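Local structure of homospermidine synthase (Legionella pneumophila subsp. pneumophila str. Philadelphia 1, 2PH5) at residues F166-N178 and V361-S375. The protein probably makes homospermidine from polyamine precursors as an NAD-binding transferase. Sequence-based numbering, arbitrary orientation.
Sequences FIKEALLNIAKDN and VLLMGNQRGAYWYGS. With SO4 (sulfate ion), chain B.
Tyr371 OH is gripped from two sources. Asn173 ND2 donates to it over 3.1 Å at an N-H...O angle of 154°, with the hydroxyl close to the amide plane, and a water 2.9 Å from the same OH also reaches Asp177 OD2, a carboxylate oxygen hydrogen-bonded as well to Tyr441 of strand 436-442. With its far end so held, the Tyr371 ring takes Ile174 CG1 over one face as a CH-pi contact, 4.2 Å from the centroid, while the Ala170 methyl lies at its edge. Tyr373 is covered in the same manner: a chi1 of -175° turns Glu169 CG away from its own N and lays it over the ring, 3.8 Å from the centroid. Phe166 CD1 meets the edge of that ring at CE1, 3.5 Å away, the two ring planes inclined at 64°; Gly374 CA lies over a face of Phe166. On the neighbouring strand, Leu363 packs CD1 against the Ala170 methyl and CD2 against Leu171 CD1 and Ile174 CD1, and Val361 CG2 packs on Phe166 CB at 3.6 Å. Helix 158-176 thus lies across the antiparallel hairpin of strands 352-364 and 370-378, on one face of the mixed sheet in the saccharopine dehydrogenase C-terminal family region; the axes of segments 166-176 and 370-375 come within 8.1 Å. Strands 202-213 and 436-442 flank the hairpin, and helix 188-197 covers Leu171.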
ATOM      1  N   PHE A 166      24.267 -17.030  -2.622  1.00 27.49           N
ATOM      2  CA  PHE A 166      23.141 -17.865  -2.210  1.00 27.81           C
ATOM      3  C   PHE A 166      22.695 -18.743  -3.376  1.00 27.82           C
ATOM      4  O   PHE A 166      22.296 -19.891  -3.181  1.00 27.35           O
ATOM      5  CB  PHE A 166      21.952 -17.019  -1.718  1.00 26.55           C
ATOM      6  CG  PHE A 166      22.130 -16.421  -0.336  1.00 26.75           C
ATOM      7  CD1 PHE A 166      22.946 -17.032   0.616  1.00 26.44           C
ATOM      8  CD2 PHE A 166      21.425 -15.268   0.028  1.00 28.55           C
ATOM      9  CE1 PHE A 166      23.057 -16.508   1.910  1.00 27.31           C
ATOM     10  CE2 PHE A 166      21.526 -14.731   1.321  1.00 27.64           C
ATOM     11  CZ  PHE A 166      22.341 -15.352   2.263  1.00 29.39           C
ATOM     12  N   ILE A 167      22.768 -18.213  -4.591  1.00 28.45           N
ATOM     13  CA  ILE A 167      22.356 -18.994  -5.747  1.00 29.38           C
ATOM     14  C   ILE A 167      23.250 -20.224  -5.914  1.00 28.88           C
ATOM     15  O   ILE A 167      22.755 -21.329  -6.126  1.00 27.85           O
ATOM     16  CB  ILE A 167      22.360 -18.131  -7.028  1.00 28.73           C
ATOM     17  CG1 ILE A 167      21.100 -17.254  -7.041  1.00 27.84           C
ATOM     18  CG2 ILE A 167      22.422 -19.022  -8.273  1.00 27.43           C
ATOM     19  CD1 ILE A 167      21.037 -16.244  -8.174  1.00 28.22           C
ATOM     20  N   LYS A 168      24.559 -20.039  -5.789  1.00 30.20           N
ATOM     21  CA  LYS A 168      25.488 -21.157  -5.922  1.00 31.22           C
ATOM     22  C   LYS A 168      25.242 -22.185  -4.823  1.00 32.11           C
ATOM     23  O   LYS A 168      25.274 -23.388  -5.069  1.00 32.48           O
ATOM     24  CB  LYS A 168      26.936 -20.673  -5.827  1.00 30.97           C
ATOM     25  CG  LYS A 168      27.421 -19.851  -6.999  1.00 28.05           C
ATOM     26  CD  LYS A 168      28.835 -19.387  -6.737  1.00 29.00           C
ATOM     27  CE  LYS A 168      29.455 -18.693  -7.940  1.00 28.93           C
ATOM     28  NZ  LYS A 168      30.900 -18.429  -7.680  1.00 30.18           N
ATOM     29  N   GLU A 169      25.008 -21.713  -3.604  1.00 33.87           N
ATOM     30  CA  GLU A 169      24.771 -22.622  -2.490  1.00 35.21           C
ATOM     31  C   GLU A 169      23.530 -23.461  -2.762  1.00 35.12           C
ATOM     32  O   GLU A 169      23.546 -24.682  -2.596  1.00 36.52           O
ATOM     33  CB  GLU A 169      24.609 -21.841  -1.180  1.00 35.36           C
ATOM     34  CG  GLU A 169      24.466 -22.717   0.066  1.00 37.68           C
ATOM     35  CD  GLU A 169      25.771 -23.354   0.522  1.00 39.84           C
ATOM     36  OE1 GLU A 169      26.564 -23.783  -0.340  1.00 42.41           O
ATOM     37  OE2 GLU A 169      25.999 -23.440   1.750  1.00 39.92           O
ATOM     38  N   ALA A 170      22.461 -22.804  -3.202  1.00 34.64           N
ATOM     39  CA  ALA A 170      21.208 -23.491  -3.495  1.00 34.80           C
ATOM     40  C   ALA A 170      21.387 -24.482  -4.640  1.00 34.50           C
ATOM     41  O   ALA A 170      20.866 -25.598  -4.601  1.00 35.05           O
ATOM     42  CB  ALA A 170      20.119 -22.475  -3.841  1.00 33.63           C
ATOM     43  N   LEU A 171      22.122 -24.062  -5.663  1.00 33.48           N
ATOM     44  CA  LEU A 171      22.376 -24.912  -6.815  1.00 32.33           C
ATOM     45  C   LEU A 171      23.005 -26.228  -6.360  1.00 32.38           C
ATOM     46  O   LEU A 171      22.635 -27.299  -6.840  1.00 33.96           O
ATOM     47  CB  LEU A 171      23.291 -24.183  -7.805  1.00 31.58           C
ATOM     48  CG  LEU A 171      22.764 -23.977  -9.235  1.00 30.01           C
ATOM     49  CD1 LEU A 171      21.293 -23.686  -9.212  1.00 28.29           C
ATOM     50  CD2 LEU A 171      23.530 -22.852  -9.915  1.00 27.42           C
ATOM     51  N   LEU A 172      23.939 -26.159  -5.419  1.00 31.20           N
ATOM     52  CA  LEU A 172      24.578 -27.375  -4.934  1.00 30.47           C
ATOM     53  C   LEU A 172      23.638 -28.180  -4.038  1.00 32.17           C
ATOM     54  O   LEU A 172      23.574 -29.404  -4.157  1.00 32.16           O
ATOM     55  CB  LEU A 172      25.872 -27.045  -4.178  1.00 27.70           C
ATOM     56  CG  LEU A 172      26.986 -26.327  -4.942  1.00 27.19           C
ATOM     57  CD1 LEU A 172      28.141 -26.055  -3.997  1.00 23.56           C
ATOM     58  CD2 LEU A 172      27.450 -27.153  -6.138  1.00 26.35           C
ATOM     59  N   ASN A 173      22.912 -27.508  -3.144  1.00 32.48           N
ATOM     60  CA  ASN A 173      21.992 -28.224  -2.262  1.00 32.95           C
ATOM     61  C   ASN A 173      20.947 -28.994  -3.058  1.00 34.07           C
ATOM     62  O   ASN A 173      20.673 -30.156  -2.771  1.00 34.03           O
ATOM     63  CB  ASN A 173      21.287 -27.274  -1.290  1.00 30.83           C
ATOM     64  CG  ASN A 173      22.217 -26.722  -0.242  1.00 31.82           C
ATOM     65  OD1 ASN A 173      23.355 -27.167  -0.111  1.00 32.83           O
ATOM     66  ND2 ASN A 173      21.735 -25.757   0.528  1.00 31.27           N
ATOM     67  N   ILE A 174      20.363 -28.355  -4.063  1.00 35.01           N
ATOM     68  CA  ILE A 174      19.355 -29.024  -4.872  1.00 37.61           C
ATOM     69  C   ILE A 174      19.960 -30.246  -5.555  1.00 39.06           C
ATOM     70  O   ILE A 174      19.271 -31.234  -5.801  1.00 39.81           O
ATOM     71  CB  ILE A 174      18.783 -28.091  -5.952  1.00 37.86           C
ATOM     72  CG1 ILE A 174      18.101 -26.886  -5.291  1.00 36.18           C
ATOM     73  CG2 ILE A 174      17.794 -28.859  -6.824  1.00 38.41           C
ATOM     74  CD1 ILE A 174      17.643 -25.829  -6.273  1.00 33.45           C
ATOM     75  N   ALA A 175      21.251 -30.170  -5.865  1.00 41.76           N
ATOM     76  CA  ALA A 175      21.958 -31.269  -6.511  1.00 43.01           C
ATOM     77  C   ALA A 175      22.090 -32.461  -5.558  1.00 44.40           C
ATOM     78  O   ALA A 175      21.857 -33.600  -5.956  1.00 44.83           O
ATOM     79  CB  ALA A 175      23.340 -30.805  -6.982  1.00 42.55           C
ATOM     80  N   LYS A 176      22.458 -32.210  -4.304  1.00 44.85           N
ATOM     81  CA  LYS A 176      22.589 -33.304  -3.351  1.00 46.88           C
ATOM     82  C   LYS A 176      21.207 -33.892  -3.054  1.00 46.81           C
ATOM     83  O   LYS A 176      21.068 -35.105  -2.920  1.00 47.66           O
ATOM     84  CB  LYS A 176      23.274 -32.833  -2.054  1.00 48.36           C
ATOM     85  CG  LYS A 176      22.390 -32.037  -1.097  1.00 52.70           C
ATOM     86  CD  LYS A 176      23.175 -31.450   0.083  1.00 53.60           C
ATOM     87  CE  LYS A 176      22.245 -30.975   1.219  1.00 54.20           C
ATOM     88  NZ  LYS A 176      21.201 -29.981   0.819  1.00 52.30           N
ATOM     89  N   ASP A 177      20.188 -33.034  -2.970  1.00 46.86           N
ATOM     90  CA  ASP A 177      18.814 -33.478  -2.708  1.00 46.23           C
ATOM     91  C   ASP A 177      18.237 -34.220  -3.907  1.00 46.58           C
ATOM     92  O   ASP A 177      17.134 -34.760  -3.832  1.00 46.94           O
ATOM     93  CB  ASP A 177      17.888 -32.295  -2.412  1.00 46.39           C
ATOM     94  CG  ASP A 177      18.200 -31.611  -1.105  1.00 46.93           C
ATOM     95  OD1 ASP A 177      18.288 -32.302  -0.065  1.00 47.66           O
ATOM     96  OD2 ASP A 177      18.336 -30.369  -1.117  1.00 47.79           O
ATOM     97  N   ASN A 178      18.961 -34.208  -5.022  1.00 46.73           N
ATOM     98  CA  ASN A 178      18.519 -34.898  -6.229  1.00 47.65           C
ATOM     99  C   ASN A 178      19.331 -36.173  -6.391  1.00 49.23           C
ATOM    100  O   ASN A 178      19.217 -36.865  -7.402  1.00 49.93           O
ATOM    101  CB  ASN A 178      18.713 -34.026  -7.472  1.00 47.42           C
ATOM    102  CG  ASN A 178      17.482 -33.216  -7.821  1.00 48.47           C
ATOM    103  OD1 ASN A 178      17.096 -32.301  -7.094  1.00 49.35           O
ATOM    104  ND2 ASN A 178      16.858 -33.548  -8.946  1.00 47.96           N
ATOM    105  N   VAL A 361      17.102 -16.237  -2.307  1.00 19.04           N
ATOM    106  CA  VAL A 361      16.860 -16.534  -3.710  1.00 21.23           C
ATOM    107  C   VAL A 361      15.961 -17.743  -3.896  1.00 22.52           C
ATOM    108  O   VAL A 361      16.104 -18.759  -3.220  1.00 24.86           O
ATOM    109  CB  VAL A 361      18.168 -16.801  -4.471  1.00 19.05           C
ATOM    110  CG1 VAL A 361      18.915 -15.499  -4.680  1.00 18.21           C
ATOM    111  CG2 VAL A 361      19.022 -17.785  -3.693  1.00 16.52           C
ATOM    112  N   LEU A 362      15.035 -17.626  -4.832  1.00 23.45           N
ATOM    113  CA  LEU A 362      14.100 -18.691  -5.109  1.00 23.90           C
ATOM    114  C   LEU A 362      14.431 -19.316  -6.451  1.00 25.37           C
ATOM    115  O   LEU A 362      14.430 -18.629  -7.475  1.00 24.92           O
ATOM    116  CB  LEU A 362      12.687 -18.114  -5.128  1.00 23.00           C
ATOM    117  CG  LEU A 362      11.493 -19.053  -5.280  1.00 23.44           C
ATOM    118  CD1 LEU A 362      11.512 -20.070  -4.143  1.00 22.11           C
ATOM    119  CD2 LEU A 362      10.189 -18.235  -5.265  1.00 18.88           C
ATOM    120  N   LEU A 363      14.742 -20.608  -6.450  1.00 26.58           N
ATOM    121  CA  LEU A 363      15.035 -21.311  -7.700  1.00 27.68           C
ATOM    122  C   LEU A 363      13.838 -22.189  -8.034  1.00 27.02           C
ATOM    123  O   LEU A 363      13.447 -23.020  -7.224  1.00 25.45           O
ATOM    124  CB  LEU A 363      16.286 -22.175  -7.561  1.00 25.99           C
ATOM    125  CG  LEU A 363      17.577 -21.368  -7.542  1.00 27.70           C
ATOM    126  CD1 LEU A 363      17.632 -20.499  -6.287  1.00 27.33           C
ATOM    127  CD2 LEU A 363      18.751 -22.315  -7.582  1.00 27.68           C
HETATM  128  N   MSE A 364      13.253 -21.990  -9.212  1.00 29.01           N
HETATM  129  CA  MSE A 364      12.085 -22.764  -9.645  1.00 32.13           C
HETATM  130  C   MSE A 364      12.363 -23.592 -10.905  1.00 32.94           C
HETATM  131  O   MSE A 364      13.138 -23.177 -11.768  1.00 33.66           O
HETATM  132  CB  MSE A 364      10.910 -21.821  -9.919  1.00 33.34           C
HETATM  133  CG  MSE A 364      10.472 -20.985  -8.724  1.00 37.31           C
HETATM  134 SE   MSE A 364       9.753 -19.239  -9.244  1.00 46.36          SE
HETATM  135  CE  MSE A 364      11.405 -18.222  -9.154  1.00 37.38           C
ATOM    136  N   GLY A 365      11.724 -24.757 -11.002  1.00 33.73           N
ATOM    137  CA  GLY A 365      11.906 -25.621 -12.157  1.00 34.15           C
ATOM    138  C   GLY A 365      12.246 -27.068 -11.837  1.00 35.52           C
ATOM    139  O   GLY A 365      11.791 -27.987 -12.524  1.00 35.95           O
ATOM    140  N   ASN A 366      13.044 -27.277 -10.794  1.00 36.19           N
ATOM    141  CA  ASN A 366      13.446 -28.621 -10.403  1.00 37.77           C
ATOM    142  C   ASN A 366      12.287 -29.453  -9.862  1.00 38.90           C
ATOM    143  O   ASN A 366      11.401 -28.943  -9.180  1.00 37.54           O
ATOM    144  CB  ASN A 366      14.573 -28.567  -9.365  1.00 37.73           C
ATOM    145  CG  ASN A 366      15.111 -29.947  -9.026  1.00 38.52           C
ATOM    146  OD1 ASN A 366      14.651 -30.591  -8.085  1.00 37.47           O
ATOM    147  ND2 ASN A 366      16.080 -30.415  -9.810  1.00 36.87           N
ATOM    148  N   GLN A 367      12.321 -30.745 -10.170  1.00 40.69           N
ATOM    149  CA  GLN A 367      11.280 -31.676  -9.760  1.00 42.00           C
ATOM    150  C   GLN A 367      11.039 -31.727  -8.249  1.00 41.34           C
ATOM    151  O   GLN A 367       9.918 -31.980  -7.815  1.00 40.36           O
ATOM    152  CB  GLN A 367      11.610 -33.069 -10.298  1.00 44.74           C
ATOM    153  CG  GLN A 367      12.924 -33.632  -9.784  1.00 50.26           C
ATOM    154  CD  GLN A 367      13.447 -34.796 -10.620  1.00 53.31           C
ATOM    155  OE1 GLN A 367      14.395 -35.479 -10.218  1.00 53.65           O
ATOM    156  NE2 GLN A 367      12.839 -35.021 -11.791  1.00 53.66           N
ATOM    157  N   ARG A 368      12.078 -31.478  -7.455  1.00 41.06           N
ATOM    158  CA  ARG A 368      11.956 -31.492  -5.995  1.00 41.18           C
ATOM    159  C   ARG A 368      10.975 -30.423  -5.521  1.00 39.47           C
ATOM    160  O   ARG A 368      10.442 -30.506  -4.414  1.00 39.36           O
ATOM    161  CB  ARG A 368      13.309 -31.221  -5.331  1.00 45.01           C
ATOM    162  CG  ARG A 368      14.441 -32.153  -5.717  1.00 48.32           C
ATOM    163  CD  ARG A 368      14.306 -33.503  -5.066  1.00 50.24           C
ATOM    164  NE  ARG A 368      14.137 -33.419  -3.617  1.00 50.47           N
ATOM    165  CZ  ARG A 368      14.013 -34.485  -2.835  1.00 51.74           C
ATOM    166  NH1 ARG A 368      14.045 -35.696  -3.374  1.00 50.06           N
ATOM    167  NH2 ARG A 368      13.853 -34.351  -1.526  1.00 52.21           N
ATOM    168  N   GLY A 369      10.760 -29.408  -6.356  1.00 37.52           N
ATOM    169  CA  GLY A 369       9.859 -28.319  -6.007  1.00 33.92           C
ATOM    170  C   GLY A 369      10.611 -27.002  -5.914  1.00 31.73           C
ATOM    171  O   GLY A 369      11.843 -26.978  -6.002  1.00 29.49           O
ATOM    172  N   ALA A 370       9.892 -25.898  -5.746  1.00 28.62           N
ATOM    173  CA  ALA A 370      10.569 -24.610  -5.638  1.00 27.25           C
ATOM    174  C   ALA A 370      11.456 -24.641  -4.402  1.00 25.31           C
ATOM    175  O   ALA A 370      11.085 -25.204  -3.373  1.00 25.12           O
ATOM    176  CB  ALA A 370       9.560 -23.478  -5.536  1.00 26.59           C
ATOM    177  N   TYR A 371      12.628 -24.030  -4.514  1.00 25.24           N
ATOM    178  CA  TYR A 371      13.601 -23.992  -3.426  1.00 23.23           C
ATOM    179  C   TYR A 371      14.007 -22.555  -3.099  1.00 22.95           C
ATOM    180  O   TYR A 371      14.332 -21.769  -3.993  1.00 23.24           O
ATOM    181  CB  TYR A 371      14.839 -24.778  -3.835  1.00 21.46           C
ATOM    182  CG  TYR A 371      15.837 -24.984  -2.725  1.00 23.10           C
ATOM    183  CD1 TYR A 371      15.614 -25.938  -1.731  1.00 23.28           C
ATOM    184  CD2 TYR A 371      17.021 -24.252  -2.684  1.00 21.73           C
ATOM    185  CE1 TYR A 371      16.544 -26.167  -0.726  1.00 22.54           C
ATOM    186  CE2 TYR A 371      17.957 -24.471  -1.686  1.00 24.66           C
ATOM    187  CZ  TYR A 371      17.713 -25.431  -0.710  1.00 24.59           C
ATOM    188  OH  TYR A 371      18.647 -25.649   0.274  1.00 26.54           O
ATOM    189  N   TRP A 372      13.995 -22.225  -1.814  1.00 22.55           N
ATOM    190  CA  TRP A 372      14.376 -20.892  -1.364  1.00 23.94           C
ATOM    191  C   TRP A 372      15.503 -21.015  -0.356  1.00 25.23           C
ATOM    192  O   TRP A 372      15.363 -21.693   0.663  1.00 24.64           O
ATOM    193  CB  TRP A 372      13.202 -20.188  -0.693  1.00 24.19           C
ATOM    194  CG  TRP A 372      13.447 -18.747  -0.370  1.00 26.15           C
ATOM    195  CD1 TRP A 372      13.057 -17.659  -1.110  1.00 26.97           C
ATOM    196  CD2 TRP A 372      14.098 -18.221   0.797  1.00 26.65           C
ATOM    197  NE1 TRP A 372      13.417 -16.496  -0.470  1.00 23.47           N
ATOM    198  CE2 TRP A 372      14.056 -16.812   0.701  1.00 25.50           C
ATOM    199  CE3 TRP A 372      14.712 -18.804   1.915  1.00 24.84           C
ATOM    200  CZ2 TRP A 372      14.602 -15.978   1.679  1.00 26.70           C
ATOM    201  CZ3 TRP A 372      15.257 -17.976   2.892  1.00 25.67           C
ATOM    202  CH2 TRP A 372      15.197 -16.574   2.767  1.00 25.90           C
ATOM    203  N   TYR A 373      16.619 -20.359  -0.647  1.00 25.53           N
ATOM    204  CA  TYR A 373      17.764 -20.378   0.242  1.00 25.07           C
ATOM    205  C   TYR A 373      18.129 -18.935   0.544  1.00 24.52           C
ATOM    206  O   TYR A 373      18.267 -18.131  -0.371  1.00 24.41           O
ATOM    207  CB  TYR A 373      18.938 -21.097  -0.418  1.00 25.76           C
ATOM    208  CG  TYR A 373      20.120 -21.246   0.494  1.00 27.26           C
ATOM    209  CD1 TYR A 373      21.022 -20.204   0.665  1.00 27.96           C
ATOM    210  CD2 TYR A 373      20.322 -22.422   1.216  1.00 29.83           C
ATOM    211  CE1 TYR A 373      22.094 -20.325   1.528  1.00 30.37           C
ATOM    212  CE2 TYR A 373      21.399 -22.557   2.091  1.00 28.37           C
ATOM    213  CZ  TYR A 373      22.281 -21.504   2.238  1.00 31.01           C
ATOM    214  OH  TYR A 373      23.380 -21.614   3.064  1.00 32.18           O
ATOM    215  N   GLY A 374      18.266 -18.608   1.826  1.00 23.84           N
ATOM    216  CA  GLY A 374      18.599 -17.248   2.200  1.00 23.69           C
ATOM    217  C   GLY A 374      18.721 -16.983   3.690  1.00 24.46           C
ATOM    218  O   GLY A 374      18.870 -17.904   4.498  1.00 24.28           O
ATOM    219  N   SER A 375      18.656 -15.703   4.045  1.00 23.48           N
ATOM    220  CA  SER A 375      18.780 -15.264   5.426  1.00 23.70           C
ATOM    221  C   SER A 375      17.509 -14.670   5.999  1.00 23.15           C
ATOM    222  O   SER A 375      16.874 -13.823   5.379  1.00 22.82           O
ATOM    223  CB  SER A 375      19.898 -14.226   5.541  1.00 26.43           C
ATOM    224  OG  SER A 375      19.707 -13.386   6.666  1.00 26.91           O
TER
HETATM  225  S   SO4 B 502      13.077 -38.638  -2.770  1.00 81.02           S
HETATM  226  O1  SO4 B 502      12.754 -40.013  -2.350  1.00 81.18           O
HETATM  227  O2  SO4 B 502      12.858 -38.495  -4.223  1.00 79.15           O
HETATM  228  O3  SO4 B 502      14.494 -38.357  -2.453  1.00 80.73           O
HETATM  229  O4  SO4 B 502      12.208 -37.692  -2.042  1.00 81.28           O
HETATM  230  O   HOH W   1      18.558 -28.309   1.391  1.00 51.36           O